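Local coordinates for protein Alpha/beta hydrolase (Legionella pneumophila subsp. pneumophila str. Philadelphia 1, PDB 4EZI) that probably acts as a serine hydrolase of the alpha/beta-hydrolase fold, perhaps a lipase cleaving triacylglycerols, though its physiological substrate is unknown, at residues L35-L41 with L102-S108; V114-L119 with S140-L145; Y323-E327 with W341-V345. Where two conformers were deposited one is given. Residue numbers count along the deposited sequence, not the author numbering.

Interaction 1 (L35-L41 with L102-S108); sequences LTVHYDL and LAAYGNS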
loop_
_atom_site.group_PDB
_atom_site.type_symbol
_atom_site.label_atom_id
_atom_site.label_comp_id
_atom_site.label_asym_id
_atom_site.label_seq_id
_atom_site.Cartn_x
_atom_site.Cartn_y
_atom_site.Cartn_z
ATOM N N LEU A 35 -18.796 -11.210 -6.451
ATOM C CA LEU A 35 -19.251 -10.600 -5.196
ATOM C C LEU A 35 -20.636 -10.008 -5.394
ATOM O O LEU A 35 -20.952 -9.494 -6.461
ATOM C CB LEU A 35 -18.270 -9.513 -4.755
ATOM C CG LEU A 35 -16.864 -9.995 -4.373
ATOM C CD1 LEU A 35 -15.972 -8.787 -4.045
ATOM C CD2 LEU A 35 -16.907 -10.903 -3.166
ATOM N N THR A 36 -21.451 -10.083 -4.358
ATOM C CA THR A 36 -22.780 -9.498 -4.340
ATOM C C THR A 36 -22.722 -8.112 -3.690
ATOM O O THR A 36 -22.094 -7.945 -2.647
ATOM C CB THR A 36 -23.739 -10.387 -3.509
ATOM O OG1 THR A 36 -23.805 -11.705 -4.081
ATOM C CG2 THR A 36 -25.139 -9.807 -3.475
ATOM N N VAL A 37 -23.371 -7.136 -4.319
ATOM C CA VAL A 37 -23.423 -5.773 -3.781
ATOM C C VAL A 37 -24.665 -5.613 -2.907
ATOM O O VAL A 37 -25.765 -6.028 -3.285
ATOM C CB VAL A 37 -23.382 -4.675 -4.893
ATOM C CG1 VAL A 37 -22.183 -4.895 -5.813
ATOM C CG2 VAL A 37 -24.660 -4.627 -5.713
ATOM N N HIS A 38 -24.480 -5.014 -1.733
ATOM C CA HIS A 38 -25.542 -4.830 -0.741
ATOM C C HIS A 38 -25.786 -3.380 -0.327
ATOM O O HIS A 38 -26.825 -3.112 0.266
ATOM C CB HIS A 38 -25.230 -5.638 0.534
ATOM C CG HIS A 38 -25.005 -7.093 0.302
ATOM N ND1 HIS A 38 -26.045 -7.979 0.093
ATOM C CD2 HIS A 38 -23.864 -7.827 0.273
ATOM C CE1 HIS A 38 -25.545 -9.194 -0.060
ATOM N NE2 HIS A 38 -24.228 -9.127 0.049
ATOM N N TYR A 39 -24.848 -2.462 -0.615
ATOM C CA TYR A 39 -24.877 -1.092 -0.074
ATOM C C TYR A 39 -24.530 -0.044 -1.084
ATOM O O TYR A 39 -23.788 -0.324 -2.031
ATOM C CB TYR A 39 -23.847 -0.967 1.057
ATOM C CG TYR A 39 -24.160 -1.879 2.208
ATOM C CD1 TYR A 39 -25.228 -1.600 3.035
ATOM C CD2 TYR A 39 -23.413 -3.012 2.458
ATOM C CE1 TYR A 39 -25.539 -2.429 4.077
ATOM C CE2 TYR A 39 -23.712 -3.864 3.515
ATOM C CZ TYR A 39 -24.771 -3.555 4.332
ATOM O OH TYR A 39 -25.088 -4.406 5.375
ATOM N N ASP A 40 -25.089 1.148 -0.858
ATOM C CA ASP A 40 -24.551 2.387 -1.407
ATOM C C ASP A 40 -23.586 2.974 -0.361
ATOM O O ASP A 40 -23.767 2.744 0.837
ATOM C CB ASP A 40 -25.688 3.381 -1.707
ATOM C CG ASP A 40 -26.783 2.776 -2.526
ATOM O OD1 ASP A 40 -26.502 2.305 -3.619
ATOM O OD2 ASP A 40 -27.958 2.773 -2.072
ATOM N N LEU A 41 -22.588 3.744 -0.801
ATOM C CA LEU A 41 -21.638 4.382 0.135
ATOM C C LEU A 41 -21.752 5.894 0.079
ATOM O O LEU A 41 -22.020 6.458 -0.990
ATOM C CB LEU A 41 -20.178 4.015 -0.190
ATOM C CG LEU A 41 -19.881 2.564 -0.543
ATOM C CD1 LEU A 41 -18.407 2.393 -0.891
ATOM C CD2 LEU A 41 -20.297 1.646 0.617
ATOM N N LEU A 102 -13.584 0.253 -3.439
ATOM C CA LEU A 102 -14.852 0.620 -2.812
ATOM C C LEU A 102 -15.929 -0.450 -3.020
ATOM O O LEU A 102 -16.642 -0.827 -2.090
ATOM C CB LEU A 102 -15.369 1.947 -3.357
ATOM C CG LEU A 102 -14.501 3.163 -3.096
ATOM C CD1 LEU A 102 -15.225 4.383 -3.633
ATOM C CD2 LEU A 102 -14.197 3.338 -1.596
ATOM N N ALA A 103 -16.008 -0.960 -4.243
ATOM C CA ALA A 103 -17.029 -1.922 -4.593
ATOM C C ALA A 103 -16.877 -3.207 -3.788
ATOM O O ALA A 103 -17.847 -3.757 -3.269
ATOM C CB ALA A 103 -17.016 -2.181 -6.088
ATOM N N ALA A 104 -15.646 -3.703 -3.718
ATOM C CA ALA A 104 -15.393 -4.969 -3.046
ATOM C C ALA A 104 -15.534 -4.847 -1.528
ATOM O O ALA A 104 -16.221 -5.638 -0.898
ATOM C CB ALA A 104 -14.001 -5.490 -3.454
ATOM N N TYR A 105 -14.852 -3.868 -0.948
ATOM C CA TYR A 105 -14.796 -3.741 0.501
ATOM C C TYR A 105 -15.985 -3.034 1.120
ATOM O O TYR A 105 -16.328 -3.321 2.272
ATOM C CB TYR A 105 -13.513 -3.019 0.915
ATOM C CG TYR A 105 -12.255 -3.835 0.770
ATOM C CD1 TYR A 105 -12.049 -4.951 1.554
ATOM C CD2 TYR A 105 -11.242 -3.483 -0.131
ATOM C CE1 TYR A 105 -10.891 -5.714 1.447
ATOM C CE2 TYR A 105 -10.081 -4.236 -0.259
ATOM C CZ TYR A 105 -9.908 -5.348 0.533
ATOM O OH TYR A 105 -8.750 -6.106 0.481
ATOM N N GLY A 106 -16.550 -2.086 0.383
ATOM C CA GLY A 106 -17.627 -1.245 0.864
ATOM C C GLY A 106 -18.980 -1.711 0.375
ATOM O O GLY A 106 -19.802 -2.202 1.167
ATOM N N ASN A 107 -19.235 -1.572 -0.926
ATOM C CA ASN A 107 -20.566 -1.914 -1.433
ATOM C C ASN A 107 -20.920 -3.370 -1.241
ATOM O O ASN A 107 -22.083 -3.674 -0.991
ATOM C CB ASN A 107 -20.754 -1.538 -2.895
ATOM C CG ASN A 107 -20.449 -0.094 -3.179
ATOM O OD1 ASN A 107 -19.296 0.261 -3.335
ATOM N ND2 ASN A 107 -21.488 0.734 -3.298
ATOM N N SER A 108 -19.950 -4.272 -1.375
ATOM C CA SER A 108 -20.180 -5.695 -1.170
ATOM C C SER A 108 -19.934 -6.095 0.283
ATOM O O SER A 108 -20.873 -6.518 0.974
ATOM C CB SER A 108 -19.337 -6.555 -2.130
ATOM O OG SER A 108 -19.541 -7.922 -1.857
#
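The side chain of Asn107 lies along the backbone of 39-40, its ND2 giving a hydrogen bond of 2.8 Å to Tyr39 O and its OD1 lying 3.4 Å from Leu41 CD1. The same ND2 also reaches Phe17 O of strand 8-17. Asn107 O in turn accepts from His38 N at 2.8 Å and, at a more bent angle, from Tyr39 N at 3.0 Å. This is the C-terminal end of helix 99-108, which leads into strand 112-116 of the alpha/beta-hydrolase sheet; its last turn widens to pi type, with Asn107 N and Ser108 N bonded to Leu102 O and Ala103 O. His38 and Tyr39, in the loop leading to strand 41-51, thus supply donors for a carbonyl at the helix end. Ser108 OG adds a bond of 2.7 Å to Thr36 O. Apolar pairs flank these: Leu35 CD1 with Ala104 CB and Leu41 CD1 with Leu102 CB, both 3.9 Å. Leu41 CD2 packs 3.6 Å from backbone Gly106 C, where an ideal CB would clash with Leu41 CD1.

Interaction 2 (V114-L119 with S140-L145); sequences VMPDYL and SSIDML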
loop_
_atom_site.group_PDB
_atom_site.type_symbol
_atom_site.label_atom_id
_atom_site.label_comp_id
_atom_site.label_asym_id
_atom_site.label_seq_id
_atom_site.Cartn_x
_atom_site.Cartn_y
_atom_site.Cartn_z
ATOM N N VAL A 114 -11.267 2.790 4.422
ATOM C CA VAL A 114 -10.383 3.898 4.772
ATOM C C VAL A 114 -9.129 3.742 3.931
ATOM O O VAL A 114 -8.489 2.712 3.985
ATOM C CB VAL A 114 -10.052 3.855 6.272
ATOM C CG1 VAL A 114 -9.060 4.904 6.658
ATOM C CG2 VAL A 114 -11.354 3.989 7.102
HETATM N N MSE A 115 -8.788 4.768 3.142
HETATM C CA MSE A 115 -7.751 4.658 2.128
HETATM C C MSE A 115 -6.842 5.878 2.172
HETATM O O MSE A 115 -7.200 6.942 1.655
HETATM C CB MSE A 115 -8.379 4.514 0.739
HETATM C CG MSE A 115 -9.379 3.392 0.653
HETATM SE SE MSE A 115 -10.099 3.162 -1.130
HETATM C CE MSE A 115 -8.553 2.417 -1.953
ATOM N N PRO A 116 -5.651 5.748 2.763
ATOM C CA PRO A 116 -4.730 6.893 2.765
ATOM C C PRO A 116 -4.191 7.176 1.359
ATOM O O PRO A 116 -3.952 6.243 0.594
ATOM C CB PRO A 116 -3.592 6.448 3.676
ATOM C CG PRO A 116 -3.619 4.939 3.592
ATOM C CD PRO A 116 -5.080 4.590 3.485
ATOM N N ASP A 117 -3.903 8.441 1.063
ATOM C CA ASP A 117 -3.212 8.771 -0.174
ATOM C C ASP A 117 -1.712 8.531 -0.120
ATOM O O ASP A 117 -1.090 8.278 -1.150
ATOM C CB ASP A 117 -3.449 10.240 -0.580
ATOM C CG ASP A 117 -4.861 10.547 -0.993
ATOM O OD1 ASP A 117 -5.638 9.627 -1.327
ATOM O OD2 ASP A 117 -5.196 11.752 -1.021
ATOM N N TYR A 118 -1.152 8.670 1.075
ATOM C CA TYR A 118 0.293 8.696 1.404
ATOM C C TYR A 118 0.863 10.117 1.273
ATOM O O TYR A 118 0.332 10.983 0.581
ATOM C CB TYR A 118 1.171 7.776 0.564
ATOM C CG TYR A 118 0.845 6.315 0.550
ATOM C CD1 TYR A 118 0.304 5.659 1.628
ATOM C CD2 TYR A 118 1.175 5.565 -0.563
ATOM C CE1 TYR A 118 0.054 4.292 1.584
ATOM C CE2 TYR A 118 0.957 4.206 -0.599
ATOM C CZ TYR A 118 0.385 3.552 0.473
ATOM O OH TYR A 118 0.183 2.180 0.440
ATOM N N LEU A 119 1.967 10.345 1.961
ATOM C CA LEU A 119 2.696 11.603 1.856
ATOM C C LEU A 119 3.185 11.844 0.440
ATOM O O LEU A 119 3.520 10.915 -0.306
ATOM C CB LEU A 119 3.880 11.599 2.814
ATOM C CG LEU A 119 3.550 11.461 4.294
ATOM C CD1 LEU A 119 4.846 11.599 5.105
ATOM C CD2 LEU A 119 2.497 12.453 4.755
ATOM N N SER A 140 1.723 7.385 8.471
ATOM C CA SER A 140 0.705 8.059 7.697
ATOM C C SER A 140 -0.563 7.202 7.589
ATOM O O SER A 140 -1.668 7.744 7.586
ATOM C CB SER A 140 1.206 8.483 6.308
ATOM O OG SER A 140 1.471 7.367 5.482
ATOM N N SER A 141 -0.407 5.884 7.529
ATOM C CA SER A 141 -1.554 5.006 7.417
ATOM C C SER A 141 -2.286 4.889 8.770
ATOM O O SER A 141 -3.520 4.897 8.818
ATOM C CB SER A 141 -1.098 3.647 6.906
ATOM O OG SER A 141 -0.584 3.713 5.592
ATOM N N ILE A 142 -1.537 4.798 9.862
ATOM C CA ILE A 142 -2.167 4.758 11.195
ATOM C C ILE A 142 -2.914 6.057 11.496
ATOM O O ILE A 142 -4.048 6.055 11.985
ATOM C CB ILE A 142 -1.136 4.447 12.281
ATOM C CG1 ILE A 142 -0.645 3.013 12.111
ATOM C CG2 ILE A 142 -1.742 4.710 13.668
ATOM C CD1 ILE A 142 0.539 2.637 13.007
ATOM N N ASP A 143 -2.266 7.175 11.204
ATOM C CA ASP A 143 -2.895 8.472 11.482
ATOM C C ASP A 143 -4.160 8.685 10.639
ATOM O O ASP A 143 -5.127 9.269 11.117
ATOM C CB ASP A 143 -1.891 9.602 11.311
ATOM C CG ASP A 143 -0.812 9.589 12.400
ATOM O OD1 ASP A 143 -1.057 9.006 13.480
ATOM O OD2 ASP A 143 0.265 10.200 12.168
HETATM N N MSE A 144 -4.145 8.196 9.401
HETATM C CA MSE A 144 -5.355 8.204 8.565
HETATM C C MSE A 144 -6.488 7.418 9.234
HETATM O O MSE A 144 -7.621 7.863 9.286
HETATM C CB MSE A 144 -5.034 7.614 7.191
HETATM C CG MSE A 144 -6.248 7.426 6.299
HETATM SE SE MSE A 144 -6.894 9.075 5.556
HETATM C CE MSE A 144 -8.606 8.386 5.007
ATOM N N LEU A 145 -6.171 6.247 9.756
ATOM C CA LEU A 145 -7.156 5.408 10.418
ATOM C C LEU A 145 -7.759 6.139 11.605
ATOM O O LEU A 145 -8.989 6.167 11.774
ATOM C CB LEU A 145 -6.522 4.075 10.830
ATOM C CG LEU A 145 -7.403 3.161 11.684
ATOM C CD1 LEU A 145 -8.675 2.737 10.949
ATOM C CD2 LEU A 145 -6.562 1.960 12.158
HETATM O O HOH W 1 3.124 8.074 3.220
#
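This is a buried, largely apolar strand-on-helix contact within the central sheet region, where helix 134-154 packs across strand 112-116 and the loop that follows it. The axes of 114-116 and 140-145 approach to 8.2 Å at 141°, so the segments run roughly antiparallel. Val114 and Pro116 direct their CA-to-CB bonds toward the helix and meet selenomethionine Met144: Val114 CG1 lies 3.8 Å and Pro116 CB 3.9 Å from Met144 CG. In the alpha/beta-hydrolase fold, helices cover the sheet in this way while loops beyond the strand ends bear the active-site residues. Here the chain leaves the strand at Pro116, and Tyr118 reaches the putative nucleophile-elbow region, its OH bonded to His81 O and Ser174 OG. Ser141 OG, itself bonded to Leu137 O, sits at the edge of that ring, 4.1 Å from Tyr118 CE1. Farther along the chain, a water accepts from Leu119 N at 2.8 Å and donates to Ser140 OG, also bonded to Thr136 O, at 2.9 Å, bridging loop and helix.

Interaction 3 (Y323-E327 with W341-V345); sequences YAGAE and WIKSV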
loop_
_atom_site.group_PDB
_atom_site.type_symbol
_atom_site.label_atom_id
_atom_site.label_comp_id
_atom_site.label_asym_id
_atom_site.label_seq_id
_atom_site.Cartn_x
_atom_site.Cartn_y
_atom_site.Cartn_z
ATOM N N TYR A 323 8.293 -13.751 -5.406
ATOM C CA TYR A 323 7.489 -14.647 -4.581
ATOM C C TYR A 323 8.348 -15.327 -3.525
ATOM O O TYR A 323 7.865 -15.626 -2.432
ATOM C CB TYR A 323 6.718 -15.655 -5.437
ATOM C CG TYR A 323 5.578 -16.267 -4.647
ATOM C CD1 TYR A 323 4.348 -15.622 -4.590
ATOM C CD2 TYR A 323 5.728 -17.431 -3.927
ATOM C CE1 TYR A 323 3.308 -16.110 -3.866
ATOM C CE2 TYR A 323 4.662 -17.935 -3.161
ATOM C CZ TYR A 323 3.456 -17.255 -3.140
ATOM O OH TYR A 323 2.399 -17.740 -2.405
ATOM N N ALA A 324 9.625 -15.574 -3.839
ATOM C CA ALA A 324 10.549 -16.126 -2.847
ATOM C C ALA A 324 10.618 -15.263 -1.589
ATOM O O ALA A 324 10.854 -15.770 -0.496
ATOM C CB ALA A 324 11.944 -16.335 -3.441
ATOM N N GLY A 325 10.445 -13.954 -1.731
ATOM C CA GLY A 325 10.409 -13.094 -0.558
ATOM C C GLY A 325 9.198 -13.386 0.330
ATOM O O GLY A 325 9.300 -13.421 1.550
ATOM N N ALA A 326 8.053 -13.632 -0.293
ATOM C CA ALA A 326 6.840 -13.978 0.469
ATOM C C ALA A 326 7.047 -15.295 1.220
ATOM O O ALA A 326 6.652 -15.428 2.385
ATOM C CB ALA A 326 5.628 -14.060 -0.446
ATOM N N GLU A 327 7.688 -16.257 0.572
ATOM C CA GLU A 327 7.946 -17.554 1.200
ATOM C C GLU A 327 8.867 -17.397 2.408
ATOM O O GLU A 327 8.625 -17.949 3.492
ATOM C CB GLU A 327 8.509 -18.535 0.177
ATOM C CG GLU A 327 7.490 -18.928 -0.862
ATOM C CD GLU A 327 8.034 -19.740 -2.018
ATOM O OE1 GLU A 327 9.170 -19.450 -2.466
ATOM O OE2 GLU A 327 7.287 -20.621 -2.511
ATOM N N TRP A 341 -0.706 -17.721 7.163
ATOM C CA TRP A 341 -0.873 -18.510 5.958
ATOM C C TRP A 341 -0.241 -17.793 4.775
ATOM O O TRP A 341 -0.087 -16.578 4.781
ATOM C CB TRP A 341 -2.359 -18.767 5.697
ATOM C CG TRP A 341 -3.048 -19.494 6.821
ATOM C CD1 TRP A 341 -3.143 -20.841 6.985
ATOM C CD2 TRP A 341 -3.682 -18.903 7.954
ATOM N NE1 TRP A 341 -3.827 -21.124 8.141
ATOM C CE2 TRP A 341 -4.183 -19.955 8.752
ATOM C CE3 TRP A 341 -3.910 -17.590 8.360
ATOM C CZ2 TRP A 341 -4.858 -19.731 9.938
ATOM C CZ3 TRP A 341 -4.584 -17.370 9.542
ATOM C CH2 TRP A 341 -5.070 -18.439 10.317
ATOM N N ILE A 342 0.075 -18.576 3.756
ATOM C CA ILE A 342 0.589 -18.068 2.493
ATOM C C ILE A 342 -0.247 -18.685 1.369
ATOM O O ILE A 342 -0.622 -19.861 1.416
ATOM C CB ILE A 342 2.111 -18.370 2.308
ATOM C CG1 ILE A 342 2.629 -17.669 1.055
ATOM C CG2 ILE A 342 2.431 -19.890 2.306
ATOM C CD1 ILE A 342 4.156 -17.750 0.913
ATOM N N LYS A 343 -0.578 -17.861 0.373
ATOM C CA LYS A 343 -1.397 -18.285 -0.743
ATOM C C LYS A 343 -0.908 -17.650 -2.037
ATOM O O LYS A 343 -0.693 -16.437 -2.095
ATOM C CB LYS A 343 -2.857 -17.868 -0.501
ATOM C CG LYS A 343 -3.790 -18.027 -1.663
ATOM C CD LYS A 343 -4.098 -19.452 -1.992
ATOM C CE LYS A 343 -5.159 -19.505 -3.100
ATOM N NZ LYS A 343 -5.394 -20.885 -3.600
ATOM N N SER A 344 -0.778 -18.487 -3.052
ATOM C CA SER A 344 -0.551 -18.061 -4.431
ATOM C C SER A 344 -1.823 -18.278 -5.226
ATOM O O SER A 344 -2.406 -19.377 -5.213
ATOM C CB SER A 344 0.578 -18.875 -5.089
ATOM O OG SER A 344 0.666 -18.540 -6.458
ATOM N N VAL A 345 -2.237 -17.243 -5.954
ATOM C CA VAL A 345 -3.425 -17.313 -6.773
ATOM C C VAL A 345 -3.168 -17.896 -8.168
ATOM O O VAL A 345 -4.142 -18.183 -8.893
ATOM C CB VAL A 345 -4.123 -15.928 -6.921
ATOM C CG1 VAL A 345 -4.501 -15.403 -5.576
ATOM C CG2 VAL A 345 -3.245 -14.933 -7.681
#
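Strand 340-344 closes the beta-alpha-beta unit that runs from strand 310-314 through helix 323-334, and it is the outermost strand at this end of the alpha/beta-hydrolase sheet. Helix and strand run nearly antiparallel here, the axes of 323-327 and 341-344 coming within 9.9 Å at 159°. Trp341 makes no contact with the helix segment; its backbone pairs with Leu310 and Leu312 of the neighbouring parallel strand, and its indole packs on Phe369 of helix 355-370. Ile342 comes next and points toward the helix, with chi1 and chi2 both t, so that CD1 reaches the backbone of Ala326 and Glu327. Ile342 CD1 lies 3.8 Å from Glu327 CA, 3.7 Å from Ala326 O, 4.2 Å from Ala326 CB and 4.1 Å from Tyr323 CE2. The CA-to-CB bond of Lys343 points away from the helix segment, and its side chain touches Glu361 of helix 355-370, but its backbone still serves this contact, Lys343 C lying 3.3 Å from Tyr323 OH. Ser344 turns back toward the helix. Its OG accepts a hydrogen bond from Lys316 N in the loop after strand 310-314, while its CB packs obliquely against the Tyr323 ring, the Ser344 CB to Tyr323 OH distance being 3.4 Å.

How the interactions relate
The three contacts follow one another along the chain. Interactions 1 and 2, with centres about 21 Å apart, are joined by the short step from helix 99-108 into strand 112-116, and they touch where Leu102 CD2 meets selenomethionine Met115 SE at 4.1 Å. Interaction 3 involves the edge strand 340-344, whereas strand 112-116 of interaction 2 lies inside the same sheet; their centres are about 26 Å apart and their nearest atoms about 17 Å. Both approach the probable Ser169-His351-Asp318 triad: the Tyr118 side chain of interaction 2 touches the putative nucleophile elbow and lies about 9 Å from a bound PEG, while that of Tyr323 in interaction 3 lies near the triad without touching it.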